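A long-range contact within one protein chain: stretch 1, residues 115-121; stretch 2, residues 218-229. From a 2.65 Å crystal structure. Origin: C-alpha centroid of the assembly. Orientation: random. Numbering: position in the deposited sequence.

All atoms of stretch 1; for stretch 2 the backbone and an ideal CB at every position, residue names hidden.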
# COMPACT_ATOMS: atom_id res chain seq x y z
N GLN A 115 -6.68 -2.22 10.32
CA GLN A 115 -6.18 -1.56 11.51
C GLN A 115 -4.86 -0.86 11.19
O GLN A 115 -3.96 -1.46 10.59
CB GLN A 115 -6.00 -2.59 12.63
CG GLN A 115 -5.60 -2.01 13.98
CD GLN A 115 -5.33 -3.10 14.99
OE1 GLN A 115 -5.63 -2.95 16.18
NE2 GLN A 115 -4.73 -4.20 14.53
N LEU A 116 -4.77 0.42 11.54
CA LEU A 116 -3.55 1.21 11.40
C LEU A 116 -2.48 0.77 12.42
O LEU A 116 -2.80 0.19 13.45
CB LEU A 116 -3.90 2.68 11.59
CG LEU A 116 -4.72 3.29 10.46
CD1 LEU A 116 -5.41 4.55 10.92
CD2 LEU A 116 -3.83 3.51 9.24
N PRO A 117 -1.20 1.03 12.14
CA PRO A 117 -0.16 0.61 13.08
C PRO A 117 -0.26 1.38 14.38
O PRO A 117 -0.40 2.61 14.38
CB PRO A 117 1.15 0.93 12.34
CG PRO A 117 0.81 2.05 11.48
CD PRO A 117 -0.64 1.79 11.01
N TYR A 118 -0.21 0.66 15.49
CA TYR A 118 -0.07 1.21 16.83
C TYR A 118 1.38 1.16 17.31
O TYR A 118 1.66 1.49 18.47
CB TYR A 118 -1.00 0.49 17.81
CG TYR A 118 -0.82 -1.00 17.87
CD1 TYR A 118 -1.45 -1.84 16.96
CD2 TYR A 118 -0.01 -1.58 18.83
CE1 TYR A 118 -1.28 -3.20 17.03
CE2 TYR A 118 0.17 -2.94 18.90
CZ TYR A 118 -0.47 -3.74 18.00
OH TYR A 118 -0.29 -5.10 18.09
N ARG A 119 2.31 0.80 16.42
CA ARG A 119 3.65 0.33 16.74
C ARG A 119 4.39 0.19 15.41
O ARG A 119 3.77 -0.00 14.37
CB ARG A 119 3.53 -1.03 17.46
CG ARG A 119 4.72 -1.60 18.20
CD ARG A 119 4.40 -3.07 18.60
NE ARG A 119 4.15 -3.93 17.44
CZ ARG A 119 5.11 -4.34 16.60
NH1 ARG A 119 6.37 -3.97 16.80
NH2 ARG A 119 4.82 -5.12 15.56
N CYS A 120 5.72 0.25 15.47
CA CYS A 120 6.54 0.12 14.27
C CYS A 120 7.07 -1.31 14.17
O CYS A 120 7.46 -1.91 15.17
CB CYS A 120 7.72 1.09 14.27
SG CYS A 120 7.33 2.85 14.13
N ALA A 121 7.06 -1.84 12.96
CA ALA A 121 7.54 -3.19 12.73
C ALA A 121 9.06 -3.16 12.62
O ALA A 121 9.64 -2.24 12.04
CB ALA A 121 6.91 -3.77 11.48
N UNK A 218 6.60 3.23 2.32
CA UNK A 218 6.50 4.30 3.30
C UNK A 218 6.20 3.69 4.66
O UNK A 218 5.33 2.83 4.79
CB UNK A 218 5.43 5.31 2.90
N UNK A 219 6.93 4.12 5.69
CA UNK A 219 6.73 3.54 7.01
C UNK A 219 5.55 4.25 7.66
O UNK A 219 5.64 5.42 8.03
CB UNK A 219 7.99 3.66 7.87
N UNK A 220 4.44 3.53 7.86
CA UNK A 220 3.16 4.17 8.16
C UNK A 220 3.05 4.55 9.64
O UNK A 220 2.30 5.48 9.98
CB UNK A 220 2.01 3.24 7.77
N UNK A 221 3.77 3.86 10.53
CA UNK A 221 3.82 4.17 11.96
C UNK A 221 4.50 5.50 12.26
O UNK A 221 4.52 5.91 13.43
CB UNK A 221 4.55 3.05 12.71
N UNK A 222 5.13 6.14 11.27
CA UNK A 222 5.66 7.48 11.41
C UNK A 222 4.69 8.57 10.96
O UNK A 222 4.98 9.75 11.16
CB UNK A 222 6.96 7.60 10.62
N UNK A 223 3.60 8.20 10.29
CA UNK A 223 2.64 9.14 9.74
C UNK A 223 1.32 9.22 10.50
O UNK A 223 0.39 9.88 10.04
CB UNK A 223 2.36 8.77 8.28
N UNK A 224 1.20 8.53 11.64
CA UNK A 224 -0.11 8.40 12.30
C UNK A 224 -0.70 9.76 12.69
O UNK A 224 -1.92 9.94 12.64
CB UNK A 224 0.02 7.52 13.55
N UNK A 225 0.14 10.71 13.11
CA UNK A 225 -0.37 12.03 13.46
C UNK A 225 -1.16 12.63 12.31
O UNK A 225 -2.30 13.08 12.49
CB UNK A 225 0.78 12.96 13.85
N UNK A 226 -0.57 12.65 11.11
CA UNK A 226 -1.24 13.22 9.95
C UNK A 226 -2.44 12.37 9.53
O UNK A 226 -3.51 12.92 9.27
CB UNK A 226 -0.26 13.36 8.79
N UNK A 227 -2.29 11.04 9.48
CA UNK A 227 -3.35 10.19 8.94
C UNK A 227 -4.62 10.31 9.78
O UNK A 227 -5.73 10.39 9.25
CB UNK A 227 -2.89 8.73 8.88
N UNK A 228 -4.47 10.32 11.10
CA UNK A 228 -5.64 10.46 11.95
C UNK A 228 -6.25 11.84 11.83
O UNK A 228 -7.46 12.00 12.04
CB UNK A 228 -5.28 10.17 13.41
N UNK A 229 -5.44 12.83 11.46
CA UNK A 229 -5.94 14.20 11.42
C UNK A 229 -6.76 14.48 10.17
O UNK A 229 -7.80 15.14 10.26
CB UNK A 229 -4.77 15.19 11.50

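Stretch 1 runs without regular secondary structure and turns L116, P117 and C120 toward stretch 2, which passes from a strand through a short 3-10 segment into a helix. No hydrogen bond joins the two, so the choice of side chain rests on shape and on sulfur.

Position 218 lies in the strand, with nothing of stretch 1 within 5.5 Å of its ideal CB; this contact sets no preference there. The residue is T218, whose OG1 is hydrogen-bonded elsewhere in the structure.

At 219 CA-to-CB points sideways, and the ideal CB again has no neighbor in stretch 1. Any long or medium chain could be accommodated, and an extended one could reach the sulfur of C120. Q219, with chi1 and chi2 both t, brings its end nearer in this way.

Position 220 begins the 3-10 segment, with phi/psi of -81/-26. Its CB points sideways, yet the ideal CB is 4.1 Å from P117 CG, so an apolar group would suit the ring: valine, isoleucine, leucine or methionine. The residue is I220. Its CG2 lies 3.9 Å from P117 CD, while the end of the side chain leads away from stretch 1.

Position 221 is the most constrained. Its CA is 5.4 Å from the CA of C120, CB points toward stretch 1, and the ideal CB stands 3.1 Å from C120 SG, too tight for an ordinary nonbonded carbon-sulfur contact. R119 O, at 3.6 Å from the ideal CB of 221, and P117 CB, at 4.0 Å from it, make ordinary contacts and leave little room for bulk on that side. Any side chain would bring its CB this close, and the approach to the sulfur of C120, whose CA is the nearest across the contact, fits a bonded partner: a cysteine forming a disulfide. C221 supplies it: chi1 is p, C221 SG is 2.0 Å from C120 SG, and chi3 is 99°, near the relaxed value for a disulfide. The bond ties together segments about a hundred residues apart.

The CB of 222 points away, leaving the position permissive to polar or charged chains. K222 folds back through chi1 and chi2 both m, placing its NZ 3.9 Å from C120 SG.

Position 223, out of reach, is the N-cap residue just before the helix. Small polar residues are common at such sites, but Y223 occupies this one, and its backbone O accepts from the N of 227.

On the first turn of the helix, 224 points toward stretch 1, but the ideal CB of 224 is still 5.0 Å from P117 O. That gap favors a long, flexible apolar chain, methionine or leucine, able to reach both L116 and P117. M224, with all three chi angles m, sets SD 4.0 Å from P117 CD and CE 3.5 Å from L116 CB.

At 225, 226 and 229 nothing of stretch 1 lies within 5.5 Å of the ideal CB, so this contact leaves the choice open to any residue that a helix tolerates; they hold S225, W226 and K229.

One turn beyond 224, the ideal CB of 227 lies 5.3 Å from L116 CD1, inviting a branched aliphatic residue. I227 answers with CG2 4.3 Å from L116 CD1. Position 228 points sideways and tolerates many residues; N228 brings OD1 to 4.1 Å from L116 CD1.

Stretch 2 218-229: TQICKYMSWINK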
# COMPACT_ATOMS: atom_id res chain seq x y z
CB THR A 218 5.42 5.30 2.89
OG1 THR A 218 5.67 5.76 1.56
CG2 THR A 218 5.42 6.50 3.85
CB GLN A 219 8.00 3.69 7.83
CG GLN A 219 8.06 2.94 9.11
CD GLN A 219 9.39 3.13 9.79
OE1 GLN A 219 10.11 4.08 9.49
NE2 GLN A 219 9.73 2.24 10.70
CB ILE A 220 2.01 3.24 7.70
CG1 ILE A 220 2.13 2.94 6.20
CG2 ILE A 220 0.65 3.87 7.92
CD1 ILE A 220 2.06 4.16 5.26
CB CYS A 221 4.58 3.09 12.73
SG CYS A 221 6.36 3.06 12.34
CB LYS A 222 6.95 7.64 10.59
CG LYS A 222 7.95 6.49 10.73
CD LYS A 222 8.35 6.30 12.18
CE LYS A 222 9.76 5.77 12.29
NZ LYS A 222 10.09 5.63 13.73
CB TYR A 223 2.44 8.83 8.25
CG TYR A 223 3.70 9.17 7.47
CD1 TYR A 223 4.73 8.25 7.36
CD2 TYR A 223 3.89 10.43 6.91
CE1 TYR A 223 5.89 8.56 6.68
CE2 TYR A 223 5.07 10.75 6.21
CZ TYR A 223 6.06 9.80 6.10
OH TYR A 223 7.23 10.07 5.44
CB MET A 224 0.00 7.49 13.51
CG MET A 224 0.24 6.05 13.13
SD MET A 224 -0.90 5.66 11.82
CE MET A 224 -2.44 5.64 12.74
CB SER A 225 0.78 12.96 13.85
OG SER A 225 1.35 12.57 15.09
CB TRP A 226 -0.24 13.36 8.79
CG TRP A 226 -0.84 13.79 7.50
CD1 TRP A 226 -1.28 15.04 7.18
CD2 TRP A 226 -1.05 12.97 6.34
NE1 TRP A 226 -1.76 15.05 5.89
CE2 TRP A 226 -1.63 13.80 5.35
CE3 TRP A 226 -0.82 11.63 6.04
CZ2 TRP A 226 -1.99 13.32 4.10
CZ3 TRP A 226 -1.17 11.17 4.79
CH2 TRP A 226 -1.75 12.01 3.83
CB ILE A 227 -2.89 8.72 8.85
CG1 ILE A 227 -1.79 8.58 7.82
CG2 ILE A 227 -4.06 7.81 8.47
CD1 ILE A 227 -1.42 7.15 7.56
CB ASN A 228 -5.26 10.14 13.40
CG ASN A 228 -5.24 8.66 13.66
OD1 ASN A 228 -6.10 7.92 13.17
ND2 ASN A 228 -4.24 8.20 14.42
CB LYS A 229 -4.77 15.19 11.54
CG LYS A 229 -5.23 16.64 11.59
CD LYS A 229 -4.17 17.54 12.21
CE LYS A 229 -3.19 18.09 11.16
NZ LYS A 229 -1.97 18.63 11.83
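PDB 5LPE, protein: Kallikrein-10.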